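Local coordinates for conserved hypothetical protein (Streptococcus pneumoniae, PDB 2GK4), which belongs to the DNA/pantothenate metabolism flavoprotein family and probably joins phosphopantothenate to cysteine on the route to coenzyme A, at the interface of chains A and B. Coordinates in Å, arbitrary orientation; residue numbers count along the deposited sequence, not the author numbering. Chains: chain A/B, conserved hypothetical protein.

Contact 1: the interface of chains A and B. Residues chain A 21, 102, 131-135; chain B 97, 118, 136-140.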
ATOM      1  N   ARG A  21      -2.736  -5.467  -5.406  1.00 22.65           N
ATOM      2  CA  ARG A  21      -3.240  -4.186  -4.880  1.00 20.87           C
ATOM      3  C   ARG A  21      -3.890  -4.370  -3.512  1.00 20.33           C
ATOM      4  O   ARG A  21      -4.504  -5.401  -3.264  1.00 20.35           O
ATOM      5  CB  ARG A  21      -4.251  -3.574  -5.859  1.00 21.31           C
ATOM      6  CG  ARG A  21      -3.655  -3.241  -7.213  1.00 24.91           C
ATOM      7  CD  ARG A  21      -4.702  -2.583  -8.118  1.00 27.70           C
ATOM      8  NE  ARG A  21      -5.882  -3.426  -8.321  1.00 27.62           N
ATOM      9  CZ  ARG A  21      -7.009  -3.025  -8.910  1.00 27.65           C
ATOM     10  NH1 ARG A  21      -7.132  -1.786  -9.381  1.00 26.11           N
ATOM     11  NH2 ARG A  21      -8.016  -3.880  -9.047  1.00 28.58           N
HETATM   12  N   MSE A 102     -15.126  -6.746  -6.350  1.00 27.45           N
HETATM   13  CA  MSE A 102     -14.587  -5.785  -7.302  1.00 28.52           C
HETATM   14  C   MSE A 102     -15.104  -6.158  -8.683  1.00 28.55           C
HETATM   15  O   MSE A 102     -14.976  -7.307  -9.106  1.00 27.88           O
HETATM   16  CB  MSE A 102     -13.057  -5.866  -7.286  1.00 30.36           C
HETATM   17  CG  MSE A 102     -12.341  -5.228  -8.470  1.00 35.19           C
HETATM   18 SE   MSE A 102     -11.806  -3.430  -8.069  0.65 51.12          SE
HETATM   19  CE  MSE A 102     -13.168  -2.633  -8.514  1.00 42.42           C
ATOM     20  N   ASP A 131     -12.845  -2.238 -19.362  1.00 45.29           N
ATOM     21  CA  ASP A 131     -13.697  -1.410 -18.497  1.00 43.52           C
ATOM     22  C   ASP A 131     -13.053  -0.044 -18.347  1.00 41.84           C
ATOM     23  O   ASP A 131     -11.889   0.059 -17.949  1.00 41.59           O
ATOM     24  CB  ASP A 131     -13.865  -2.016 -17.091  1.00 43.93           C
ATOM     25  CG  ASP A 131     -14.465  -3.414 -17.097  1.00 45.47           C
ATOM     26  OD1 ASP A 131     -14.249  -4.139 -16.098  1.00 47.91           O
ATOM     27  OD2 ASP A 131     -15.154  -3.798 -18.065  1.00 47.76           O
ATOM     28  N   GLU A 132     -13.785   1.009 -18.669  1.00 39.58           N
ATOM     29  CA  GLU A 132     -13.291   2.340 -18.372  1.00 38.85           C
ATOM     30  C   GLU A 132     -13.344   2.629 -16.874  1.00 36.70           C
ATOM     31  O   GLU A 132     -12.604   3.469 -16.368  1.00 36.65           O
ATOM     32  CB  GLU A 132     -14.076   3.403 -19.130  1.00 39.54           C
ATOM     33  CG  GLU A 132     -13.256   4.106 -20.218  1.00 44.20           C
ATOM     34  CD  GLU A 132     -12.070   4.891 -19.643  1.00 49.27           C
ATOM     35  OE1 GLU A 132     -12.259   5.656 -18.653  1.00 50.68           O
ATOM     36  OE2 GLU A 132     -10.947   4.731 -20.181  1.00 50.45           O
ATOM     37  N   VAL A 133     -14.248   1.953 -16.176  1.00 34.39           N
ATOM     38  CA  VAL A 133     -14.451   2.214 -14.756  1.00 32.15           C
ATOM     39  C   VAL A 133     -14.585   0.896 -14.027  1.00 30.48           C
ATOM     40  O   VAL A 133     -15.278  -0.013 -14.495  1.00 30.30           O
ATOM     41  CB  VAL A 133     -15.714   3.108 -14.514  1.00 32.57           C
ATOM     42  CG1 VAL A 133     -16.006   3.286 -13.009  1.00 33.43           C
ATOM     43  CG2 VAL A 133     -15.544   4.474 -15.146  1.00 33.19           C
ATOM     44  N   GLN A 134     -13.919   0.774 -12.882  0.50 29.59           N
ATOM     45  CA  GLN A 134     -14.141  -0.386 -12.027  0.50 27.84           C
ATOM     46  C   GLN A 134     -14.661   0.065 -10.653  0.50 26.37           C
ATOM     47  O   GLN A 134     -14.442   1.205 -10.242  0.50 25.24           O
ATOM     48  CB  GLN A 134     -12.906  -1.299 -11.992  0.50 28.41           C
ATOM     49  CG  GLN A 134     -12.636  -1.993 -13.363  0.50 28.01           C
ATOM     50  CD  GLN A 134     -11.396  -2.906 -13.389  0.50 29.09           C
ATOM     51  OE1 GLN A 134     -10.508  -2.800 -12.546  0.50 31.11           O
ATOM     52  NE2 GLN A 134     -11.339  -3.802 -14.377  0.50 28.11           N
ATOM     53  N   VAL A 135     -15.408  -0.812  -9.988  1.00 24.98           N
ATOM     54  CA  VAL A 135     -16.158  -0.442  -8.799  1.00 23.67           C
ATOM     55  C   VAL A 135     -15.882  -1.471  -7.722  1.00 23.38           C
ATOM     56  O   VAL A 135     -16.081  -2.665  -7.947  1.00 24.70           O
ATOM     57  CB  VAL A 135     -17.682  -0.441  -9.077  1.00 23.13           C
ATOM     58  CG1 VAL A 135     -18.453   0.006  -7.845  1.00 22.63           C
ATOM     59  CG2 VAL A 135     -18.013   0.448 -10.246  1.00 22.86           C
TER
ATOM     60  N   TYR B  97      -5.908   1.264 -12.807  1.00 36.81           N
ATOM     61  CA  TYR B  97      -7.063   2.080 -12.427  1.00 36.29           C
ATOM     62  C   TYR B  97      -6.726   2.981 -11.267  1.00 35.41           C
ATOM     63  O   TYR B  97      -6.049   2.566 -10.336  1.00 35.76           O
ATOM     64  CB  TYR B  97      -8.256   1.195 -12.066  1.00 36.29           C
ATOM     65  CG  TYR B  97      -8.771   0.463 -13.267  1.00 36.92           C
ATOM     66  CD1 TYR B  97      -8.218  -0.755 -13.651  1.00 37.20           C
ATOM     67  CD2 TYR B  97      -9.778   1.013 -14.051  1.00 36.47           C
ATOM     68  CE1 TYR B  97      -8.682  -1.426 -14.765  1.00 37.70           C
ATOM     69  CE2 TYR B  97     -10.242   0.358 -15.170  1.00 36.94           C
ATOM     70  CZ  TYR B  97      -9.692  -0.867 -15.519  1.00 37.71           C
ATOM     71  OH  TYR B  97     -10.143  -1.520 -16.645  1.00 39.43           O
ATOM     72  N   LEU B 118     -17.899  10.129 -11.281  1.00 47.63           N
ATOM     73  CA  LEU B 118     -16.591  10.126 -11.916  1.00 48.32           C
ATOM     74  C   LEU B 118     -15.975  11.516 -12.049  1.00 48.50           C
ATOM     75  O   LEU B 118     -14.871  11.649 -12.573  1.00 48.54           O
ATOM     76  CB  LEU B 118     -16.663   9.417 -13.275  1.00 48.43           C
ATOM     77  CG  LEU B 118     -17.416   8.076 -13.269  1.00 49.69           C
ATOM     78  CD1 LEU B 118     -17.619   7.557 -14.686  1.00 50.39           C
ATOM     79  CD2 LEU B 118     -16.713   7.030 -12.403  1.00 50.14           C
ATOM     80  N   LEU B 136     -16.069   2.278  -3.962  1.00 23.64           N
ATOM     81  CA  LEU B 136     -14.943   3.036  -4.485  1.00 23.88           C
ATOM     82  C   LEU B 136     -14.982   2.945  -6.001  1.00 24.26           C
ATOM     83  O   LEU B 136     -15.019   1.849  -6.549  1.00 23.86           O
ATOM     84  CB  LEU B 136     -13.635   2.423  -4.000  1.00 23.50           C
ATOM     85  CG  LEU B 136     -12.320   3.227  -3.902  1.00 27.06           C
ATOM     86  CD1 LEU B 136     -11.125   2.352  -4.268  1.00 27.87           C
ATOM     87  CD2 LEU B 136     -12.265   4.573  -4.596  1.00 26.04           C
ATOM     88  N   PHE B 137     -15.009   4.095  -6.654  1.00 24.54           N
ATOM     89  CA  PHE B 137     -14.931   4.140  -8.119  1.00 26.50           C
ATOM     90  C   PHE B 137     -13.502   4.426  -8.556  1.00 27.01           C
ATOM     91  O   PHE B 137     -12.882   5.380  -8.080  1.00 27.49           O
ATOM     92  CB  PHE B 137     -15.862   5.224  -8.676  1.00 26.26           C
ATOM     93  CG  PHE B 137     -17.320   4.954  -8.440  1.00 26.97           C
ATOM     94  CD1 PHE B 137     -17.922   5.312  -7.243  1.00 26.03           C
ATOM     95  CD2 PHE B 137     -18.106   4.353  -9.437  1.00 28.21           C
ATOM     96  CE1 PHE B 137     -19.294   5.039  -7.018  1.00 25.88           C
ATOM     97  CE2 PHE B 137     -19.477   4.095  -9.220  1.00 27.21           C
ATOM     98  CZ  PHE B 137     -20.064   4.447  -8.017  1.00 28.22           C
ATOM     99  N   LEU B 138     -12.998   3.612  -9.476  1.00 27.90           N
ATOM    100  CA  LEU B 138     -11.678   3.829 -10.018  1.00 29.33           C
ATOM    101  C   LEU B 138     -11.796   3.953 -11.526  1.00 31.10           C
ATOM    102  O   LEU B 138     -12.578   3.231 -12.143  1.00 31.87           O
ATOM    103  CB  LEU B 138     -10.741   2.678  -9.657  1.00 29.15           C
ATOM    104  CG  LEU B 138     -10.594   2.306  -8.170  1.00 28.68           C
ATOM    105  CD1 LEU B 138     -11.580   1.195  -7.867  1.00 28.38           C
ATOM    106  CD2 LEU B 138      -9.174   1.830  -7.843  1.00 28.95           C
ATOM    107  N   LYS B 139     -11.039   4.858 -12.123  1.00 32.51           N
ATOM    108  CA  LYS B 139     -11.036   4.937 -13.587  1.00 35.49           C
ATOM    109  C   LYS B 139      -9.719   4.514 -14.216  1.00 37.60           C
ATOM    110  O   LYS B 139      -8.654   4.601 -13.586  1.00 36.29           O
ATOM    111  CB  LYS B 139     -11.442   6.327 -14.065  1.00 35.97           C
ATOM    112  CG  LYS B 139     -10.516   7.442 -13.632  1.00 38.91           C
ATOM    113  CD  LYS B 139     -10.746   8.705 -14.462  1.00 44.15           C
ATOM    114  CE  LYS B 139     -10.058   9.917 -13.830  1.00 46.49           C
ATOM    115  NZ  LYS B 139      -8.561   9.827 -13.860  1.00 49.37           N
ATOM    116  N   LYS B 140      -9.798   4.040 -15.457  1.00 39.93           N
ATOM    117  CA  LYS B 140      -8.612   3.697 -16.234  1.00 43.51           C
ATOM    118  C   LYS B 140      -7.626   4.872 -16.186  1.00 44.63           C
ATOM    119  O   LYS B 140      -8.010   6.027 -16.393  1.00 45.19           O
ATOM    120  CB  LYS B 140      -9.027   3.376 -17.672  1.00 43.59           C
ATOM    121  CG  LYS B 140      -8.451   2.078 -18.247  1.00 44.95           C
ATOM    122  CD  LYS B 140      -8.831   1.942 -19.740  1.00 45.83           C
ATOM    123  CE  LYS B 140      -8.319   3.148 -20.571  1.00 49.76           C
ATOM    124  NZ  LYS B 140      -8.669   3.157 -22.043  1.00 47.84           N
TER

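Contact 2: the interface of chains A and B. Residues chain A 22-26, 53; chain B 17-24.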
ATOM      1  N   SER A  22      -3.752  -3.354  -2.656  1.00 19.54           N
ATOM      2  CA  SER A  22      -4.452  -3.286  -1.365  1.00 19.30           C
ATOM      3  C   SER A  22      -5.010  -1.906  -1.171  1.00 19.47           C
ATOM      4  O   SER A  22      -4.534  -0.962  -1.831  1.00 19.87           O
ATOM      5  CB  SER A  22      -3.434  -3.546  -0.257  1.00 19.94           C
ATOM      6  OG  SER A  22      -3.036  -4.920  -0.306  1.00 21.72           O
ATOM      7  N   ILE A  23      -6.021  -1.774  -0.311  1.00 18.25           N
ATOM      8  CA  ILE A  23      -6.385  -0.436   0.156  1.00 18.80           C
ATOM      9  C   ILE A  23      -5.799  -0.334   1.555  1.00 19.90           C
ATOM     10  O   ILE A  23      -6.064  -1.174   2.440  1.00 19.57           O
ATOM     11  CB  ILE A  23      -7.905  -0.192   0.149  1.00 19.63           C
ATOM     12  CG1 ILE A  23      -8.225   1.189   0.734  1.00 21.13           C
ATOM     13  CG2 ILE A  23      -8.688  -1.339   0.856  1.00 19.57           C
ATOM     14  CD1 ILE A  23      -9.675   1.623   0.410  1.00 25.95           C
ATOM     15  N   THR A  24      -5.000   0.702   1.746  1.00 20.32           N
ATOM     16  CA  THR A  24      -4.065   0.724   2.876  1.00 20.85           C
ATOM     17  C   THR A  24      -4.277   2.035   3.630  1.00 21.14           C
ATOM     18  O   THR A  24      -4.393   3.103   2.991  1.00 20.84           O
ATOM     19  CB  THR A  24      -2.621   0.681   2.338  1.00 21.44           C
ATOM     20  OG1 THR A  24      -2.377  -0.575   1.683  1.00 21.77           O
ATOM     21  CG2 THR A  24      -1.606   0.870   3.458  1.00 23.91           C
ATOM     22  N   ASN A  25      -4.323   1.969   4.969  1.00 20.26           N
ATOM     23  CA  ASN A  25      -4.262   3.171   5.784  1.00 20.60           C
ATOM     24  C   ASN A  25      -2.774   3.446   5.872  1.00 21.57           C
ATOM     25  O   ASN A  25      -2.039   2.655   6.478  1.00 20.79           O
ATOM     26  CB  ASN A  25      -4.860   2.909   7.183  1.00 21.12           C
ATOM     27  CG  ASN A  25      -6.369   3.028   7.199  1.00 22.28           C
ATOM     28  OD1 ASN A  25      -7.041   2.803   6.180  1.00 26.07           O
ATOM     29  ND2 ASN A  25      -6.924   3.378   8.356  1.00 22.68           N
ATOM     30  N   HIS A  26      -2.330   4.522   5.226  1.00 22.28           N
ATOM     31  CA  HIS A  26      -0.911   4.761   4.932  1.00 24.03           C
ATOM     32  C   HIS A  26      -0.023   5.408   6.024  1.00 24.82           C
ATOM     33  O   HIS A  26       1.148   5.739   5.760  1.00 25.29           O
ATOM     34  CB  HIS A  26      -0.771   5.545   3.604  1.00 23.34           C
ATOM     35  CG  HIS A  26      -1.667   6.754   3.504  1.00 22.69           C
ATOM     36  ND1 HIS A  26      -1.692   7.760   4.451  1.00 25.59           N
ATOM     37  CD2 HIS A  26      -2.584   7.102   2.568  1.00 21.93           C
ATOM     38  CE1 HIS A  26      -2.582   8.677   4.100  1.00 23.81           C
ATOM     39  NE2 HIS A  26      -3.133   8.302   2.954  1.00 24.98           N
ATOM     40  N   ARG A  53       4.988  -0.884   6.346  1.00 31.61           N
ATOM     41  CA  ARG A  53       5.399   0.474   5.986  1.00 31.66           C
ATOM     42  C   ARG A  53       5.695   1.394   7.179  1.00 30.12           C
ATOM     43  O   ARG A  53       6.108   2.556   6.999  1.00 30.29           O
ATOM     44  CB  ARG A  53       4.321   1.100   5.088  1.00 33.05           C
ATOM     45  CG  ARG A  53       3.945   0.225   3.879  1.00 36.62           C
ATOM     46  CD  ARG A  53       2.528   0.504   3.399  1.00 42.79           C
ATOM     47  NE  ARG A  53       2.437   1.722   2.597  1.00 47.11           N
ATOM     48  CZ  ARG A  53       2.254   2.950   3.084  1.00 49.20           C
ATOM     49  NH1 ARG A  53       2.188   3.984   2.248  1.00 51.18           N
ATOM     50  NH2 ARG A  53       2.136   3.152   4.390  1.00 48.65           N
TER
ATOM     51  N   ILE B  17      -6.181   7.977  -1.793  1.00 22.35           N
ATOM     52  CA  ILE B  17      -7.619   8.169  -1.950  1.00 22.73           C
ATOM     53  C   ILE B  17      -8.006   9.410  -1.127  1.00 22.59           C
ATOM     54  O   ILE B  17      -8.772  10.274  -1.575  1.00 22.71           O
ATOM     55  CB  ILE B  17      -8.404   6.936  -1.445  1.00 22.50           C
ATOM     56  CG1 ILE B  17      -8.155   5.719  -2.349  1.00 23.98           C
ATOM     57  CG2 ILE B  17      -9.925   7.244  -1.318  1.00 23.58           C
ATOM     58  CD1 ILE B  17      -8.287   4.402  -1.566  1.00 23.81           C
ATOM     59  N   ASP B  18      -7.465   9.501   0.087  1.00 22.27           N
ATOM     60  CA  ASP B  18      -7.751  10.653   0.959  1.00 22.46           C
ATOM     61  C   ASP B  18      -6.645  10.789   1.984  1.00 21.50           C
ATOM     62  O   ASP B  18      -5.579  10.218   1.806  1.00 21.49           O
ATOM     63  CB  ASP B  18      -9.122  10.496   1.617  1.00 22.79           C
ATOM     64  CG  ASP B  18      -9.294   9.150   2.304  1.00 26.77           C
ATOM     65  OD1 ASP B  18      -8.349   8.726   3.004  1.00 25.20           O
ATOM     66  OD2 ASP B  18     -10.375   8.510   2.131  1.00 30.70           O
ATOM     67  N   SER B  19      -6.886  11.548   3.053  1.00 20.60           N
ATOM     68  CA  SER B  19      -5.816  11.769   4.038  1.00 20.81           C
ATOM     69  C   SER B  19      -5.428  10.514   4.826  1.00 20.00           C
ATOM     70  O   SER B  19      -4.413  10.515   5.514  1.00 21.09           O
ATOM     71  CB  SER B  19      -6.191  12.865   5.027  1.00 20.45           C
ATOM     72  OG  SER B  19      -7.257  12.420   5.841  1.00 19.56           O
ATOM     73  N   VAL B  20      -6.253   9.472   4.739  1.00 20.21           N
ATOM     74  CA  VAL B  20      -6.062   8.279   5.554  1.00 20.71           C
ATOM     75  C   VAL B  20      -5.644   7.073   4.704  1.00 20.59           C
ATOM     76  O   VAL B  20      -4.828   6.271   5.154  1.00 20.79           O
ATOM     77  CB  VAL B  20      -7.357   7.883   6.348  1.00 20.45           C
ATOM     78  CG1 VAL B  20      -7.159   6.550   7.135  1.00 20.92           C
ATOM     79  CG2 VAL B  20      -7.813   8.998   7.317  1.00 22.43           C
ATOM     80  N   ARG B  21      -6.246   6.939   3.522  1.00 20.55           N
ATOM     81  CA  ARG B  21      -6.187   5.680   2.715  1.00 20.75           C
ATOM     82  C   ARG B  21      -5.495   5.883   1.383  1.00 20.76           C
ATOM     83  O   ARG B  21      -5.582   6.970   0.805  1.00 19.37           O
ATOM     84  CB  ARG B  21      -7.606   5.245   2.359  1.00 22.18           C
ATOM     85  CG  ARG B  21      -8.455   4.682   3.500  1.00 25.80           C
ATOM     86  CD  ARG B  21      -9.935   4.795   3.114  1.00 29.28           C
ATOM     87  NE  ARG B  21     -10.395   6.115   3.494  1.00 33.29           N
ATOM     88  CZ  ARG B  21     -10.888   6.437   4.692  1.00 36.04           C
ATOM     89  NH1 ARG B  21     -11.064   5.516   5.646  1.00 34.82           N
ATOM     90  NH2 ARG B  21     -11.219   7.695   4.927  1.00 33.90           N
ATOM     91  N   SER B  22      -4.874   4.814   0.871  1.00 19.75           N
ATOM     92  CA  SER B  22      -4.258   4.836  -0.452  1.00 21.08           C
ATOM     93  C   SER B  22      -4.527   3.491  -1.107  1.00 20.41           C
ATOM     94  O   SER B  22      -4.738   2.502  -0.407  1.00 21.07           O
ATOM     95  CB  SER B  22      -2.737   4.992  -0.329  1.00 20.77           C
ATOM     96  OG  SER B  22      -2.365   6.290   0.068  1.00 23.38           O
ATOM     97  N   ILE B  23      -4.521   3.448  -2.438  1.00 20.42           N
ATOM     98  CA  ILE B  23      -4.389   2.147  -3.112  1.00 20.39           C
ATOM     99  C   ILE B  23      -2.886   1.895  -3.304  1.00 20.67           C
ATOM    100  O   ILE B  23      -2.190   2.724  -3.910  1.00 21.60           O
ATOM    101  CB  ILE B  23      -5.099   2.135  -4.483  1.00 20.45           C
ATOM    102  CG1 ILE B  23      -6.585   2.441  -4.315  1.00 23.80           C
ATOM    103  CG2 ILE B  23      -4.858   0.734  -5.150  1.00 22.00           C
ATOM    104  CD1 ILE B  23      -7.293   1.429  -3.349  1.00 25.27           C
ATOM    105  N   THR B  24      -2.377   0.778  -2.773  1.00 20.71           N
ATOM    106  CA  THR B  24      -0.950   0.479  -2.818  1.00 21.77           C
ATOM    107  C   THR B  24      -0.719  -0.769  -3.674  1.00 23.95           C
ATOM    108  O   THR B  24      -1.567  -1.642  -3.727  1.00 24.20           O
ATOM    109  CB  THR B  24      -0.376   0.269  -1.397  1.00 22.50           C
ATOM    110  OG1 THR B  24      -1.109  -0.786  -0.743  1.00 23.37           O
ATOM    111  CG2 THR B  24      -0.538   1.572  -0.556  1.00 21.21           C
TER

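Contact 1: the interface of chains A and B
Strand 133-140 of chain A runs antiparallel to the same strand of chain B, and A:Glu132, A:Gln134 and B:Tyr97 bury the most surface around this intersubunit seam. The backbone of A:Gln134 pairs twice with B:Leu138: its N donates to B:Leu138 O at 2.9 Å, and its O accepts from B:Leu138 N, nearly along the C=O axis. With CG beside its own backbone N (chi1 -68°) and the chain extended beyond, the A:Gln134 side chain lays its carboxamide nearly parallel to the B:Tyr97 ring, with OE1 above one face, toward the rim by CE1 and CD1. The planes are 16° apart, and A:Gln134 CD lies 3.4 Å from B:Tyr97 CE1, so a flat polar amide serves as a stacking surface. Tyrosine suits this place because its tip remains polar while its face packs: the phenol B:Tyr97 OH donates to A:Asp131 O at 2.7 Å, in the carbonyl plane on a lone pair.

A:Glu132 works through both backbone and side chain. A:Glu132 O receives B:Lys140 N at 3.0 Å from above the carbonyl plane, while the bent glutamate side chain crosses the B:Lys140 chain at about a right angle. The aliphatic part of the lysine packs beside the carboxylate before its amine completes the salt bridge, B:Lys140 NZ to A:Glu132 OE2 at 3.3 Å. A:Val133 CG2 meets B:Leu118 CD1 at 3.7 Å, tip to tip, the compact valine branches closing an apolar contact beside the strand pair.

Contact 2: the interface of chains A and B
Two copies of strand 21-25 pair antiparallel here, with A:Ile23 opposite B:Ile23. A:Ser22 with B:Thr24, and A:Thr24 with B:Ser22, exchange N-H and C=O bonds in both directions, as in A:Thr24 N to B:Ser22 O at 2.8 Å. The A:Thr24 and B:Thr24 side chains cross at about a right angle, and A:Thr24 OG1 hydrogen-bonds B:Thr24 OG1 at 2.7 Å, direction undecided. A:Thr24 holds OG1 anti to its carbonyl carbon (chi1 -66°), whereas B:Thr24 puts OG1 in the crowded position between N and carbonyl carbon (chi1 57°), a local break of the two-fold that lets the hydroxyls meet. Threonine fits because one branch bonds while the methyl packs, B:Thr24 CG2 against A:Thr24 CB.

A:His26 buries the most surface. Its crowded first torsion (chi1 48°) folds the imidazole over chain B, so that B:Val20 O lies over the centre of one ring face. B:Val20 O also accepts A:His26 N at 3.1 Å. At the ring edge, in plane, A:His26 NE2 makes a weak hydrogen bond to B:Asp18 O at 3.3 Å. A:Arg53 NH2 holds A:His26 O at 3.1 Å, steadying the backbone.

Alongside, A:Asn25 and B:Val20 point the same way, the amide packing on the valine branch CG1. B:Asp18 braces this turn: OD1 accepts the N of both B:Val20 and B:Arg21, while OD2 takes B:Arg21 NE at 2.8 Å through its syn lone pair. Isoleucines suit the apolar side, where A:Ile23 CD1 touches B:Ile17 CD1 at 3.7 Å. Strand 21-25 of each chain, with loop residues 17-20 before it and A:His26 after it, ahead of helix 30-41, lies between the two alpha/beta bodies of the deposited dimer.

The centres of contact 1 and contact 2 lie about 16 Å apart, in one two-fold symmetric interface. Each pairs a strand antiparallel with its own copy, strand 133-140 in contact 1 and strand 21-25 in contact 2, so two separate stretches of sequence each form a continuous antiparallel pair between the subunits. They are linked through Arg21: the chain A copy reaches toward contact 1, while the chain B copy helps shape contact 2. Each pairing spans the two-fold axis, and the flanking side-chain contacts recur with the chains exchanged; together they would tie the subunits at two levels, consistent with a stable dimer, although the structure alone does not prove its role in solution.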